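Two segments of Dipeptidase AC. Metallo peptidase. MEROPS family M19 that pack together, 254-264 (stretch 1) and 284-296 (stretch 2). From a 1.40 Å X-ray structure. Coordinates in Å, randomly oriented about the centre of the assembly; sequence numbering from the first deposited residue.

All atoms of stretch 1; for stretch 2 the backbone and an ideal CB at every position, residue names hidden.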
# COMPACT_ATOMS: atom_id res chain seq x y z
N ILE A 254 -4.70 -1.44 16.26
CA ILE A 254 -4.59 -2.40 15.17
C ILE A 254 -4.42 -3.81 15.73
O ILE A 254 -5.09 -4.75 15.28
CB ILE A 254 -3.44 -2.03 14.21
CG1 ILE A 254 -3.77 -0.73 13.46
CG2 ILE A 254 -3.13 -3.18 13.24
CD1 ILE A 254 -2.59 -0.11 12.71
N ARG A 255 -3.54 -3.96 16.72
CA ARG A 255 -3.34 -5.25 17.36
C ARG A 255 -4.63 -5.81 17.94
O ARG A 255 -4.95 -6.99 17.73
CB ARG A 255 -2.28 -5.17 18.46
CG ARG A 255 -1.90 -6.56 18.99
CD ARG A 255 -0.85 -6.56 20.11
NE ARG A 255 -0.43 -7.93 20.41
CZ ARG A 255 0.82 -8.31 20.69
NH1 ARG A 255 1.79 -7.42 20.73
NH2 ARG A 255 1.08 -9.59 20.94
N GLU A 256 -5.36 -4.98 18.67
CA GLU A 256 -6.59 -5.44 19.32
C GLU A 256 -7.56 -5.99 18.28
O GLU A 256 -8.28 -6.97 18.53
CB GLU A 256 -7.24 -4.29 20.10
CG GLU A 256 -8.54 -4.66 20.81
CD GLU A 256 -9.14 -3.48 21.57
OE1 GLU A 256 -8.40 -2.51 21.86
OE2 GLU A 256 -10.35 -3.53 21.89
N SER A 257 -7.57 -5.37 17.11
CA SER A 257 -8.49 -5.77 16.04
C SER A 257 -8.01 -6.98 15.25
O SER A 257 -8.70 -7.41 14.33
CB SER A 257 -8.71 -4.60 15.07
OG SER A 257 -7.60 -4.46 14.19
N ARG A 258 -6.85 -7.53 15.61
CA ARG A 258 -6.23 -8.63 14.86
C ARG A 258 -5.93 -8.19 13.43
O ARG A 258 -6.20 -8.91 12.46
CB ARG A 258 -7.11 -9.88 14.85
CG ARG A 258 -7.51 -10.37 16.24
CD ARG A 258 -8.40 -11.60 16.12
NE ARG A 258 -7.71 -12.73 15.50
CZ ARG A 258 -8.31 -13.70 14.82
NH1 ARG A 258 -9.63 -13.68 14.64
NH2 ARG A 258 -7.59 -14.69 14.29
N GLY A 259 -5.36 -6.99 13.31
CA GLY A 259 -5.15 -6.36 12.02
C GLY A 259 -3.82 -6.64 11.35
O GLY A 259 -3.26 -7.72 11.48
N MET A 260 -3.33 -5.67 10.59
CA MET A 260 -2.14 -5.92 9.78
C MET A 260 -1.51 -4.60 9.37
O MET A 260 -2.22 -3.63 9.03
CB MET A 260 -2.56 -6.69 8.52
CG MET A 260 -1.41 -7.12 7.61
SD MET A 260 -0.32 -8.43 8.29
CE MET A 260 0.77 -8.66 6.87
N VAL A 261 -0.18 -4.56 9.44
CA VAL A 261 0.57 -3.42 8.94
C VAL A 261 1.62 -3.90 7.95
O VAL A 261 2.39 -4.81 8.26
CB VAL A 261 1.24 -2.61 10.07
CG1 VAL A 261 2.13 -1.51 9.48
CG2 VAL A 261 0.18 -2.00 10.98
N GLY A 262 1.63 -3.30 6.77
CA GLY A 262 2.67 -3.58 5.79
C GLY A 262 3.79 -2.56 5.86
O GLY A 262 3.54 -1.35 5.83
N LEU A 263 5.03 -3.05 5.97
CA LEU A 263 6.20 -2.19 6.00
C LEU A 263 6.42 -1.46 4.68
O LEU A 263 6.61 -2.09 3.64
CB LEU A 263 7.45 -3.01 6.34
CG LEU A 263 8.72 -2.18 6.53
CD1 LEU A 263 8.81 -1.61 7.93
CD2 LEU A 263 9.96 -3.03 6.20
N ASN A 264 6.42 -0.13 4.74
CA ASN A 264 6.62 0.72 3.57
C ASN A 264 8.12 0.89 3.32
O ASN A 264 8.87 1.22 4.25
CB ASN A 264 5.94 2.07 3.82
CG ASN A 264 5.82 2.90 2.57
OD1 ASN A 264 6.69 2.86 1.71
ND2 ASN A 264 4.73 3.66 2.45
N UNK A 284 17.71 0.82 9.53
CA UNK A 284 16.39 1.42 9.74
C UNK A 284 15.25 0.48 9.37
O UNK A 284 14.19 0.52 10.00
CB UNK A 284 16.27 2.71 8.93
N UNK A 285 15.46 -0.36 8.37
CA UNK A 285 14.45 -1.33 7.98
C UNK A 285 14.16 -2.28 9.15
O UNK A 285 13.02 -2.51 9.51
CB UNK A 285 14.90 -2.11 6.75
N UNK A 286 15.22 -2.79 9.76
CA UNK A 286 15.06 -3.73 10.86
C UNK A 286 14.57 -3.06 12.13
O UNK A 286 13.92 -3.68 12.97
CB UNK A 286 16.38 -4.44 11.13
N UNK A 287 14.90 -1.79 12.29
CA UNK A 287 14.43 -1.02 13.43
C UNK A 287 12.91 -0.94 13.38
O UNK A 287 12.22 -1.20 14.36
CB UNK A 287 15.05 0.38 13.44
N UNK A 288 12.37 -0.58 12.21
CA UNK A 288 10.92 -0.51 12.06
C UNK A 288 10.27 -1.88 12.20
O UNK A 288 9.26 -2.02 12.88
CB UNK A 288 10.56 0.10 10.70
N UNK A 289 10.86 -2.89 11.57
CA UNK A 289 10.28 -4.24 11.66
C UNK A 289 10.25 -4.73 13.09
O UNK A 289 9.24 -5.25 13.55
CB UNK A 289 11.07 -5.23 10.79
N UNK A 290 11.35 -4.54 13.82
CA UNK A 290 11.38 -4.95 15.21
C UNK A 290 10.30 -4.25 16.01
O UNK A 290 9.62 -4.86 16.83
CB UNK A 290 12.75 -4.67 15.82
N UNK A 291 10.16 -2.95 15.79
CA UNK A 291 9.18 -2.18 16.56
C UNK A 291 7.76 -2.64 16.25
O UNK A 291 6.94 -2.81 17.15
CB UNK A 291 9.32 -0.69 16.27
N UNK A 292 7.48 -2.82 14.97
CA UNK A 292 6.16 -3.29 14.55
C UNK A 292 5.87 -4.68 15.08
O UNK A 292 4.79 -4.92 15.63
CB UNK A 292 6.05 -3.28 13.02
N UNK A 293 6.83 -5.59 14.94
CA UNK A 293 6.65 -6.96 15.40
C UNK A 293 6.44 -7.01 16.91
O UNK A 293 5.60 -7.75 17.41
CB UNK A 293 7.86 -7.82 15.01
N UNK A 294 7.22 -6.22 17.63
CA UNK A 294 7.12 -6.22 19.08
C UNK A 294 5.75 -5.78 19.58
O UNK A 294 5.21 -6.36 20.53
CB UNK A 294 8.20 -5.31 19.67
N UNK A 295 5.17 -4.76 18.96
CA UNK A 295 3.91 -4.21 19.44
C UNK A 295 2.70 -4.89 18.80
O UNK A 295 1.69 -5.13 19.46
CB UNK A 295 3.86 -2.70 19.17
N UNK A 296 2.78 -5.19 17.51
CA UNK A 296 1.64 -5.81 16.82
C UNK A 296 1.56 -7.32 17.01
O UNK A 296 0.47 -7.90 16.94
CB UNK A 296 1.71 -5.50 15.32

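Stretch 2 is helical throughout and runs antiparallel to strand 260-263 (175°, axes 10.0 Å apart), so positions three or four residues apart return to the same apolar strip of Val261 and Leu263.

Position 284 has nothing of stretch 1 within 5.5 Å of its ideal CB, which leaves the choice open; it is Pro284, whose O accepts the bond from N of 288. At 285 the CB points sideways, 5.1 Å from Leu263 CD2, and a small or medium apolar group would suit. Val285 places CG1 4.0 Å from Leu263 CD2. Position 286 points away and 287 is out of reach, so neither is constrained here; they are Leu286 and Arg287.

Position 288 points toward the strand, its ideal CB just 3.7 Å from Leu263 CD1. The CB alone makes the contact, so many side chains would do if the rest turned aside. The residue is His288: CB lies 3.7 Å from Leu263 CD1, while both ring nitrogens are hydrogen-bonded elsewhere in the structure.

At 289 the ideal CB points sideways and lies 5.1 Å from Leu263 CD1, so an apolar chain long enough to bend back would be favoured, leucine or methionine among them. Leu289 (m, t) does this, with CG 3.8 Å from Leu263 CD2. Positions 290 and 291 are out of reach and could be polar; they are Asp290 and His291.

At 292 the CB points toward the strand, but nothing lies within 5.5 Å of it. That gap, facing Val261 and Leu263, calls for a larger apolar residue such as leucine, isoleucine or methionine. Leu292 spans it, CD1 standing 4.0 Å from Leu263 CD1 and CD2 4.3 Å from Val261 CG1.

Position 293 points away and is Ile293. Position 294 also points away, and its carbonyl matters more than its side chain: Asp294 O receives a hydrogen bond from water 1 (2.8 Å), which accepts one from Arg255 NH1 (2.9 Å). At 295 the CB is 5.4 Å from Arg255 NH1, a neighbour that would favour a polar or acidic group, yet any residue supplies the backbone acceptor. It is Arg295, whose end leads away and whose NE forms a salt bridge with Asp294 OD1 (3.0 Å); its O takes the hydrogen bond from Arg255 NH1 (2.6 Å).

At 296 the CB points away, although CA lies 5.0 Å from that of Arg255. Only a chain that doubles back could reach Ile254 and Val261, and a branched aliphatic one suits both. Leu296 places CD2 3.8 Å from Ile254 CG2 and CD1 3.6 Å from Val261 CG2.

Stretch 2 (284-296) PVLRHLDHLIDRL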
# COMPACT_ATOMS: atom_id res chain seq x y z
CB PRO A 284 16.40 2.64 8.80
CG PRO A 284 17.88 2.94 8.60
CD PRO A 284 18.53 1.59 8.58
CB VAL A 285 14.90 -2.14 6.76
CG1 VAL A 285 13.90 -3.25 6.43
CG2 VAL A 285 15.10 -1.22 5.55
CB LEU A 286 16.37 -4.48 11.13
CG LEU A 286 16.73 -5.45 10.01
CD1 LEU A 286 18.16 -5.95 10.19
CD2 LEU A 286 15.73 -6.60 9.96
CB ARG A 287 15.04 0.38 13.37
CG ARG A 287 15.00 1.15 14.67
CD ARG A 287 15.94 2.36 14.59
NE ARG A 287 17.25 2.00 14.04
CZ ARG A 287 17.84 2.61 13.01
NH1 ARG A 287 17.26 3.64 12.41
NH2 ARG A 287 19.03 2.20 12.59
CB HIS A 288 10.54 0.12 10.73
CG HIS A 288 10.59 1.61 10.75
ND1 HIS A 288 9.52 2.39 11.15
CD2 HIS A 288 11.60 2.47 10.46
CE1 HIS A 288 9.87 3.67 11.08
NE2 HIS A 288 11.12 3.74 10.66
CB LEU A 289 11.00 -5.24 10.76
CG LEU A 289 10.67 -5.15 9.27
CD1 LEU A 289 11.60 -6.06 8.49
CD2 LEU A 289 9.21 -5.53 9.01
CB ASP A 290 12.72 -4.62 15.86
CG ASP A 290 13.82 -5.63 15.54
OD1 ASP A 290 13.53 -6.71 14.98
OD2 ASP A 290 14.98 -5.32 15.87
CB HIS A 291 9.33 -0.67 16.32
CG HIS A 291 8.55 0.16 17.29
ND1 HIS A 291 9.10 0.62 18.47
CD2 HIS A 291 7.27 0.60 17.27
CE1 HIS A 291 8.19 1.31 19.13
NE2 HIS A 291 7.07 1.31 18.42
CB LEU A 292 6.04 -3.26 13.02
CG LEU A 292 6.08 -1.86 12.39
CD1 LEU A 292 6.20 -1.98 10.88
CD2 LEU A 292 4.83 -1.07 12.75
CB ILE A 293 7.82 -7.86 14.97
CG1 ILE A 293 7.82 -8.01 13.45
CG2 ILE A 293 7.71 -9.23 15.63
CD1 ILE A 293 9.09 -8.57 12.87
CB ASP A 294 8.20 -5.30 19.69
CG ASP A 294 8.24 -5.39 21.19
OD1 ASP A 294 7.51 -4.62 21.85
OD2 ASP A 294 9.00 -6.23 21.71
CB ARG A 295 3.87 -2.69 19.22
CG ARG A 295 5.07 -1.93 19.80
CD ARG A 295 5.38 -2.31 21.25
NE ARG A 295 6.64 -1.73 21.72
CZ ARG A 295 6.74 -0.60 22.42
NH1 ARG A 295 5.65 0.07 22.76
NH2 ARG A 295 7.93 -0.15 22.79
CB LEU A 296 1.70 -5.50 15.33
CG LEU A 296 1.53 -4.03 14.97
CD1 LEU A 296 1.95 -3.83 13.52
CD2 LEU A 296 0.08 -3.60 15.22
O HOH W 1 4.23 -8.97 21.05
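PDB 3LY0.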